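Local coordinates for protein STING-associated CdnE c-di-GMP synthase (Flavobacteriaceae, PDB 6WT8) that probably synthesises cyclic di-GMP from GTP as the signal-producing CD-NTase of a bacterial antiphage (CBASS) system that works through a STING receptor, at residues Ser1-Tyr5 with Ser352-Asp356; Ser114-Asp118 with Thr201-Val206; Leu122-Leu126 with Leu140-Lys144. All coordinates share one frame; numbering follows the deposited sequence.

Contact 1 (Ser1-Tyr5 with Ser352-Asp356); sequences SQKNY and SIIAD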
loop_
_atom_site.group_PDB
_atom_site.type_symbol
_atom_site.label_atom_id
_atom_site.label_comp_id
_atom_site.label_asym_id
_atom_site.label_seq_id
_atom_site.Cartn_x
_atom_site.Cartn_y
_atom_site.Cartn_z
ATOM N N SER A 1 12.489 24.024 -17.704
ATOM C CA SER A 1 11.277 23.403 -18.228
ATOM C C SER A 1 10.086 24.358 -18.298
ATOM O O SER A 1 10.109 25.458 -17.742
ATOM C CB SER A 1 10.882 22.213 -17.354
ATOM O OG SER A 1 9.878 22.626 -16.442
ATOM N N GLN A 2 9.017 23.907 -18.950
ATOM C CA GLN A 2 7.786 24.674 -19.030
ATOM C C GLN A 2 6.795 24.348 -17.909
ATOM O O GLN A 2 5.644 24.788 -17.974
ATOM C CB GLN A 2 7.129 24.452 -20.395
ATOM C CG GLN A 2 7.803 25.211 -21.528
ATOM C CD GLN A 2 7.740 26.715 -21.327
ATOM O OE1 GLN A 2 8.735 27.350 -20.962
ATOM N NE2 GLN A 2 6.566 27.292 -21.562
ATOM N N LYS A 3 7.217 23.627 -16.872
ATOM C CA LYS A 3 6.293 23.262 -15.807
ATOM C C LYS A 3 5.827 24.490 -15.044
ATOM O O LYS A 3 6.625 25.377 -14.721
ATOM C CB LYS A 3 6.953 22.281 -14.846
ATOM C CG LYS A 3 7.125 20.881 -15.484
ATOM C CD LYS A 3 7.979 19.934 -14.676
ATOM C CE LYS A 3 7.171 19.258 -13.579
ATOM N NZ LYS A 3 5.891 18.524 -14.025
ATOM N N ASN A 4 4.533 24.516 -14.711
ATOM C CA ASN A 4 3.939 25.617 -13.952
ATOM C C ASN A 4 3.799 25.125 -12.514
ATOM O O ASN A 4 2.810 24.466 -12.183
ATOM C CB ASN A 4 2.591 25.998 -14.549
ATOM C CG ASN A 4 1.977 27.207 -13.891
ATOM O OD1 ASN A 4 2.246 27.507 -12.738
ATOM N ND2 ASN A 4 1.128 27.909 -14.630
ATOM N N TYR A 5 4.754 25.489 -11.653
ATOM C CA TYR A 5 4.738 24.918 -10.303
ATOM C C TYR A 5 3.657 25.537 -9.438
ATOM O O TYR A 5 3.136 24.884 -8.526
ATOM C CB TYR A 5 6.103 25.044 -9.656
ATOM C CG TYR A 5 7.078 24.127 -10.316
ATOM C CD1 TYR A 5 7.049 22.777 -10.082
ATOM C CD2 TYR A 5 7.967 24.607 -11.259
ATOM C CE1 TYR A 5 7.905 21.919 -10.757
ATOM C CE2 TYR A 5 8.857 23.789 -11.894
ATOM C CZ TYR A 5 8.826 22.437 -11.642
ATOM O OH TYR A 5 9.737 21.642 -12.330
ATOM N N SER A 352 12.996 17.219 -15.638
ATOM C CA SER A 352 12.582 18.627 -15.659
ATOM C C SER A 352 12.656 19.264 -14.284
ATOM O O SER A 352 13.046 20.422 -14.148
ATOM C CB SER A 352 11.153 18.735 -16.146
ATOM O OG SER A 352 11.119 18.420 -17.525
ATOM N N ILE A 353 12.174 18.561 -13.266
ATOM C CA ILE A 353 12.207 19.093 -11.897
ATOM C C ILE A 353 13.641 19.375 -11.472
ATOM O O ILE A 353 13.928 20.407 -10.859
ATOM C CB ILE A 353 11.524 18.114 -10.932
ATOM C CG1 ILE A 353 10.030 18.076 -11.260
ATOM C CG2 ILE A 353 11.773 18.497 -9.473
ATOM C CD1 ILE A 353 9.194 16.972 -10.513
ATOM N N ILE A 354 14.552 18.443 -11.754
ATOM C CA ILE A 354 15.944 18.616 -11.348
ATOM C C ILE A 354 16.539 19.798 -12.082
ATOM O O ILE A 354 17.252 20.624 -11.498
ATOM C CB ILE A 354 16.723 17.325 -11.625
ATOM C CG1 ILE A 354 16.351 16.227 -10.607
ATOM C CG2 ILE A 354 18.248 17.603 -11.541
ATOM C CD1 ILE A 354 16.713 14.802 -11.053
ATOM N N ALA A 355 16.210 19.934 -13.369
ATOM C CA ALA A 355 16.716 21.069 -14.120
ATOM C C ALA A 355 16.180 22.379 -13.552
ATOM O O ALA A 355 16.908 23.382 -13.491
ATOM C CB ALA A 355 16.362 20.943 -15.604
ATOM N N ASP A 356 14.899 22.404 -13.174
ATOM C CA ASP A 356 14.316 23.627 -12.637
ATOM C C ASP A 356 14.893 23.974 -11.264
ATOM O O ASP A 356 15.057 25.161 -10.941
ATOM C CB ASP A 356 12.796 23.488 -12.569
ATOM C CG ASP A 356 12.158 23.455 -13.944
ATOM O OD1 ASP A 356 12.746 24.051 -14.906
ATOM O OD2 ASP A 356 11.070 22.878 -14.105
#

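Contact 2 (Ser114-Asp118 with Thr201-Val206); sequences SSEFD and TYYKSV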
loop_
_atom_site.group_PDB
_atom_site.type_symbol
_atom_site.label_atom_id
_atom_site.label_comp_id
_atom_site.label_asym_id
_atom_site.label_seq_id
_atom_site.Cartn_x
_atom_site.Cartn_y
_atom_site.Cartn_z
ATOM N N SER A 114 -11.436 -21.746 10.115
ATOM C CA SER A 114 -10.724 -22.610 9.191
ATOM C C SER A 114 -9.923 -21.700 8.290
ATOM O O SER A 114 -10.209 -20.504 8.180
ATOM C CB SER A 114 -11.674 -23.479 8.363
ATOM O OG SER A 114 -12.548 -22.657 7.616
ATOM N N SER A 115 -8.854 -22.247 7.740
ATOM C CA SER A 115 -7.976 -21.473 6.896
ATOM C C SER A 115 -7.603 -22.313 5.684
ATOM O O SER A 115 -7.537 -23.536 5.751
ATOM C CB SER A 115 -6.725 -21.068 7.663
ATOM O OG SER A 115 -5.858 -20.308 6.855
ATOM N N GLU A 116 -7.331 -21.641 4.592
ATOM C CA GLU A 116 -6.651 -22.276 3.481
ATOM C C GLU A 116 -5.156 -22.320 3.801
ATOM O O GLU A 116 -4.659 -21.510 4.589
ATOM C CB GLU A 116 -6.908 -21.472 2.212
ATOM C CG GLU A 116 -8.422 -21.354 1.836
ATOM C CD GLU A 116 -9.007 -22.691 1.526
ATOM O OE1 GLU A 116 -8.403 -23.412 0.724
ATOM O OE2 GLU A 116 -10.063 -23.019 2.097
ATOM N N PHE A 117 -4.433 -23.258 3.191
ATOM C CA PHE A 117 -2.980 -23.283 3.430
ATOM C C PHE A 117 -2.290 -24.077 2.327
ATOM O O PHE A 117 -2.929 -24.838 1.597
ATOM C CB PHE A 117 -2.620 -23.860 4.819
ATOM C CG PHE A 117 -2.936 -25.322 4.997
ATOM C CD1 PHE A 117 -4.220 -25.737 5.280
ATOM C CD2 PHE A 117 -1.925 -26.274 4.926
ATOM C CE1 PHE A 117 -4.516 -27.087 5.460
ATOM C CE2 PHE A 117 -2.195 -27.631 5.116
ATOM C CZ PHE A 117 -3.493 -28.046 5.372
ATOM N N ASP A 118 -0.974 -23.885 2.230
ATOM C CA ASP A 118 -0.133 -24.607 1.268
ATOM C C ASP A 118 0.167 -26.024 1.799
ATOM O O ASP A 118 1.164 -26.249 2.504
ATOM C CB ASP A 118 1.142 -23.808 1.017
ATOM C CG ASP A 118 1.947 -24.345 -0.140
ATOM O OD1 ASP A 118 1.554 -25.403 -0.669
ATOM O OD2 ASP A 118 2.933 -23.698 -0.522
ATOM N N THR A 201 -11.204 -15.257 3.705
ATOM C CA THR A 201 -10.639 -16.236 4.625
ATOM C C THR A 201 -9.116 -16.131 4.598
ATOM O O THR A 201 -8.539 -15.489 3.718
ATOM C CB THR A 201 -11.126 -17.639 4.235
ATOM O OG1 THR A 201 -10.742 -18.578 5.258
ATOM C CG2 THR A 201 -10.537 -18.070 2.907
ATOM N N TYR A 202 -8.453 -16.737 5.577
ATOM C CA TYR A 202 -6.988 -16.707 5.574
ATOM C C TYR A 202 -6.403 -17.730 4.618
ATOM O O TYR A 202 -6.965 -18.786 4.350
ATOM C CB TYR A 202 -6.420 -17.030 6.962
ATOM C CG TYR A 202 -6.562 -15.963 7.979
ATOM C CD1 TYR A 202 -5.935 -14.755 7.806
ATOM C CD2 TYR A 202 -7.360 -16.188 9.122
ATOM C CE1 TYR A 202 -6.018 -13.734 8.775
ATOM C CE2 TYR A 202 -7.478 -15.186 10.085
ATOM C CZ TYR A 202 -6.807 -13.983 9.911
ATOM O OH TYR A 202 -6.876 -12.945 10.854
ATOM N N TYR A 203 -5.172 -17.431 4.200
ATOM C CA TYR A 203 -4.322 -18.394 3.522
ATOM C C TYR A 203 -2.973 -18.397 4.210
ATOM O O TYR A 203 -2.318 -17.339 4.326
ATOM C CB TYR A 203 -4.164 -18.043 2.040
ATOM C CG TYR A 203 -3.241 -19.003 1.315
ATOM C CD1 TYR A 203 -3.741 -20.166 0.783
ATOM C CD2 TYR A 203 -1.891 -18.713 1.175
ATOM C CE1 TYR A 203 -2.912 -21.072 0.105
ATOM C CE2 TYR A 203 -1.035 -19.612 0.523
ATOM C CZ TYR A 203 -1.566 -20.772 -0.025
ATOM O OH TYR A 203 -0.749 -21.683 -0.700
ATOM N N LYS A 204 -2.559 -19.586 4.642
ATOM C CA LYS A 204 -1.260 -19.766 5.315
ATOM C C LYS A 204 -0.208 -20.271 4.332
ATOM O O LYS A 204 -0.270 -21.425 3.877
ATOM C CB LYS A 204 -1.397 -20.741 6.489
ATOM C CG LYS A 204 -2.320 -20.220 7.568
ATOM C CD LYS A 204 -2.492 -21.236 8.733
ATOM C CE LYS A 204 -3.665 -20.756 9.614
ATOM N NZ LYS A 204 -4.193 -21.796 10.573
ATOM N N SER A 205 0.765 -19.397 4.034
ATOM C CA SER A 205 1.892 -19.805 3.196
ATOM C C SER A 205 2.929 -20.563 4.017
ATOM O O SER A 205 2.883 -20.586 5.236
ATOM C CB SER A 205 2.555 -18.580 2.579
ATOM O OG SER A 205 3.149 -17.813 3.623
ATOM N N VAL A 206 3.849 -21.230 3.328
ATOM C CA VAL A 206 4.981 -21.848 4.012
ATOM C C VAL A 206 5.774 -20.811 4.803
ATOM O O VAL A 206 6.179 -21.077 5.948
ATOM C CB VAL A 206 5.874 -22.581 3.003
ATOM C CG1 VAL A 206 7.120 -23.111 3.746
ATOM C CG2 VAL A 206 5.065 -23.721 2.336
HETATM O O HOH W 1 3.510 -21.257 0.424
#

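Contact 3 (Leu122-Leu126 with Leu140-Lys144); sequences LEKAL and LKKHK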
loop_
_atom_site.group_PDB
_atom_site.type_symbol
_atom_site.label_atom_id
_atom_site.label_comp_id
_atom_site.label_asym_id
_atom_site.label_seq_id
_atom_site.Cartn_x
_atom_site.Cartn_y
_atom_site.Cartn_z
ATOM N N LEU A 122 3.853 -27.327 2.908
ATOM C CA LEU A 122 4.131 -27.689 4.296
ATOM C C LEU A 122 4.829 -29.038 4.357
ATOM O O LEU A 122 5.835 -29.199 5.063
ATOM C CB LEU A 122 2.818 -27.713 5.105
ATOM C CG LEU A 122 2.858 -28.202 6.555
ATOM C CD1 LEU A 122 3.784 -27.407 7.472
ATOM C CD2 LEU A 122 1.431 -28.234 7.109
ATOM N N GLU A 123 4.284 -30.020 3.635
ATOM C CA GLU A 123 4.879 -31.360 3.610
ATOM C C GLU A 123 6.297 -31.309 3.080
ATOM O O GLU A 123 7.204 -31.927 3.640
ATOM C CB GLU A 123 4.019 -32.268 2.745
ATOM C CG GLU A 123 2.774 -32.684 3.456
ATOM C CD GLU A 123 3.124 -33.416 4.722
ATOM O OE1 GLU A 123 4.013 -34.303 4.665
ATOM O OE2 GLU A 123 2.540 -33.074 5.771
ATOM N N LYS A 124 6.492 -30.620 1.967
ATOM C CA LYS A 124 7.830 -30.520 1.392
ATOM C C LYS A 124 8.810 -29.914 2.385
ATOM O O LYS A 124 9.932 -30.417 2.556
ATOM C CB LYS A 124 7.770 -29.670 0.123
ATOM C CG LYS A 124 9.097 -29.413 -0.576
ATOM C CD LYS A 124 8.855 -28.580 -1.829
ATOM C CE LYS A 124 10.084 -28.506 -2.715
ATOM N NZ LYS A 124 9.915 -27.455 -3.759
ATOM N N ALA A 125 8.392 -28.843 3.075
ATOM C CA ALA A 125 9.307 -28.165 3.990
ATOM C C ALA A 125 9.666 -29.056 5.171
ATOM O O ALA A 125 10.841 -29.183 5.531
ATOM C CB ALA A 125 8.679 -26.846 4.462
ATOM N N LEU A 126 8.670 -29.703 5.785
ATOM C CA LEU A 126 8.936 -30.565 6.933
ATOM C C LEU A 126 9.774 -31.786 6.582
ATOM O O LEU A 126 10.413 -32.376 7.466
ATOM C CB LEU A 126 7.631 -31.049 7.552
ATOM C CG LEU A 126 6.975 -30.064 8.493
ATOM C CD1 LEU A 126 5.572 -30.558 8.725
ATOM C CD2 LEU A 126 7.768 -30.084 9.783
ATOM N N LEU A 140 6.598 -25.131 11.951
ATOM C CA LEU A 140 5.943 -25.927 10.919
ATOM C C LEU A 140 5.280 -27.148 11.513
ATOM O O LEU A 140 4.158 -27.507 11.130
ATOM C CB LEU A 140 6.974 -26.364 9.872
ATOM C CG LEU A 140 7.438 -25.263 8.925
ATOM C CD1 LEU A 140 8.666 -25.758 8.150
ATOM C CD2 LEU A 140 6.391 -24.824 7.927
ATOM N N LYS A 141 5.970 -27.799 12.445
ATOM C CA LYS A 141 5.450 -29.023 13.046
ATOM C C LYS A 141 4.142 -28.737 13.765
ATOM O O LYS A 141 3.183 -29.526 13.673
ATOM C CB LYS A 141 6.499 -29.621 13.997
ATOM C CG LYS A 141 6.141 -30.996 14.524
ATOM C CD LYS A 141 7.283 -31.595 15.354
ATOM C CE LYS A 141 7.445 -30.880 16.690
ATOM N NZ LYS A 141 8.590 -31.411 17.477
ATOM N N LYS A 142 4.058 -27.589 14.444
ATOM C CA LYS A 142 2.817 -27.282 15.159
ATOM C C LYS A 142 1.668 -27.046 14.192
ATOM O O LYS A 142 0.530 -27.434 14.474
ATOM C CB LYS A 142 3.002 -26.080 16.079
ATOM C CG LYS A 142 3.864 -26.347 17.281
ATOM C CD LYS A 142 4.008 -25.088 18.150
ATOM C CE LYS A 142 4.944 -25.330 19.344
ATOM N NZ LYS A 142 4.520 -24.607 20.591
ATOM N N HIS A 143 1.927 -26.401 13.044
ATOM C CA HIS A 143 0.868 -26.239 12.050
ATOM C C HIS A 143 0.398 -27.576 11.521
ATOM O O HIS A 143 -0.814 -27.801 11.368
ATOM C CB HIS A 143 1.341 -25.345 10.896
ATOM C CG HIS A 143 1.335 -23.902 11.250
ATOM N ND1 HIS A 143 0.173 -23.150 11.292
ATOM C CD2 HIS A 143 2.341 -23.069 11.604
ATOM C CE1 HIS A 143 0.469 -21.919 11.662
ATOM N NE2 HIS A 143 1.774 -21.853 11.886
ATOM N N LYS A 144 1.335 -28.474 11.224
ATOM C CA LYS A 144 0.969 -29.820 10.813
ATOM C C LYS A 144 0.188 -30.550 11.910
ATOM O O LYS A 144 -0.820 -31.209 11.629
ATOM C CB LYS A 144 2.235 -30.585 10.441
ATOM C CG LYS A 144 2.015 -32.060 10.170
ATOM C CD LYS A 144 1.475 -32.258 8.783
ATOM C CE LYS A 144 1.314 -33.748 8.520
ATOM N NZ LYS A 144 2.613 -34.477 8.636
#

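Contact 1 (Ser1-Tyr5 with Ser352-Asp356)
Asp356 OD2 is gripped by two hydroxyls at once: Tyr5 OH donates to it at 2.5 Å and Ser1 OG at 2.6 Å. This carboxylate, on helix 336-360, clamps the N-terminal ST turn of the chain, just ahead of helix 5-16, against the last long helix. The two donors divide the lone pairs of OD2, Ser1 OG taking the syn one, on the side of OD1, and Tyr5 OH the anti one. The other oxygen, OD1, uses its own syn lone pair for the N-terminal amine, with Ser1 N 2.8 Å from Asp356 OD1 in a salt bridge, so Ser1 holds both oxygens of the carboxylate. Asp356 CG lies at the edge of the Tyr5 ring, in its plane, with the carboxylate turned 86° to the ring. An alanine in place of Asp356 would probably leave the charged amine of Ser1 without its mate and the two hydroxyls without their common acceptor, freeing the N-terminal residue to turn. Beside this polar knot the contact is aliphatic. Ser352 CB is 3.7 Å from Ser1 CB and also meets Lys3 CD, while Lys3 CE passes over Ile353 CG1. The Lys3 chain bends at its last two torsions to carry its amine on to a salt bridge with Glu349, one turn before Ile353 on helix 336-360. The phenol oxygen of Tyr5 also rests on Ile353, whose other neighbours include Val47 and Phe259. Ser1 OG closes the ST turn, accepting a nearly straight bond (169°) from Lys3 N at 2.9 Å.

Contact 2 (Ser114-Asp118 with Thr201-Val206)
Glu116 and Asp118 give the close part of this contact its three backbone hydrogen bonds, to Tyr202 and Lys204. Glu116 N donates to Tyr202 O at 2.9 Å, Lys204 N to Glu116 O at 2.8 Å, and Asp118 N to Lys204 O at 3.0 Å. Glu116 O is held twice, for Ser115 OG reaches it from the face of its carbonyl plane opposite to Lys204 N. With OG anti to the backbone N (chi1 -180°), and thus beside its own carbonyl carbon, the Ser115 hydroxyl leads forward to the carbonyl of the next residue. Tyr203 CA-H adds a weak contact to the same oxygen. The Tyr203 side chain then runs along strand 114-117: CD1 meets Glu116 CB at the ring edge, CE1 passes the Phe117 carbonyl carbon, and OH ends 3.3 Å from Asp118 CB. This is parallel pairing at the margin of the mixed sheet of the nucleotidyltransferase-like domain, where strand 114-117 lies beside the end of strand 192-204, whose Thr201 and Tyr203 also bond to strand 218-221. On the Ser115, Phe117 and Lys204 face, the extended lysine lies over Ser115, its CE 3.6 Å from Ser115 CB, and Phe117 CB packs on Lys204 CB. Glu116 is tight at its backbone and CB, but its bent chain leads the carboxylate away from strand 192-204. Looser ends flank this middle. At the start, Thr201 OG1 stands 3.5 Å from Ser114 O and takes its hydrogen bond with Gln154 instead. Beyond the strand ends the segments part, and a water bridges Asp118 and Val206, donating to Asp118 OD2 and accepting from Val206 N. Asp118 OD1 meanwhile bonds Gly121 N at the start of helix 119-126, and Val206 CG2 lies 3.6 Å from Asp118 OD2.

Contact 3 (Leu122-Leu126 with Leu140-Lys144)
Leu126 reaches across to Leu140 and Lys144, and its side chain can be followed outward between them. Its CB points to the other helix; CG comes 3.9 Å from Leu140 CB. There the branches part: CD2 lies on Leu140 CB and near Lys141 N, whereas CD1 lies 3.8 Å from Lys144 CB and brushes Lys144 CG. Leu122 also meets Leu140 and Lys144, with CD1 against Leu140 CD2 (3.7 Å) and the Leu140 carbonyl oxygen, and CD2 close to the Lys144 backbone. Ala125 CB closes the apolar patch on Leu140 CD1. Lys144 then doubles as aliphatic cover and charge: turned at chi2 (80°) and chi4 (-60°), it crosses Glu123 at about a right angle and brings NZ to 3.2 Å from Glu123 OE2, a salt bridge at the exposed end of Lys144. On the inner side, Met209 of helix 206-211 touches both Leu122 and Leu140. With segment axes 10.4 Å apart and N-to-C directions 137° apart, this is the roughly antiparallel packing of two helices close in sequence, a leucine-lined helical hairpin joined by a short connection.

Contacts 2 and 3 are neighbours, with centres about 13 Å apart, and they touch: Val206 packs on Leu122 and Ala125, and Phe117 on Leu122, so the helical pair sits against the end of the strand pair. The two share one continuous run of chain, strand 114-117 leading through Asp118 into helix 119-126. Contact 1 lies on the other side of the chain's centre, about 49 Å from contact 2 between centres, and joins the two chain ends. Their chemistry differs accordingly: side-chain carboxylate bonds in the partly buried contact 1, backbone bonds in the surface contact 2, and leucine packing with a peripheral salt bridge in the partly buried contact 3.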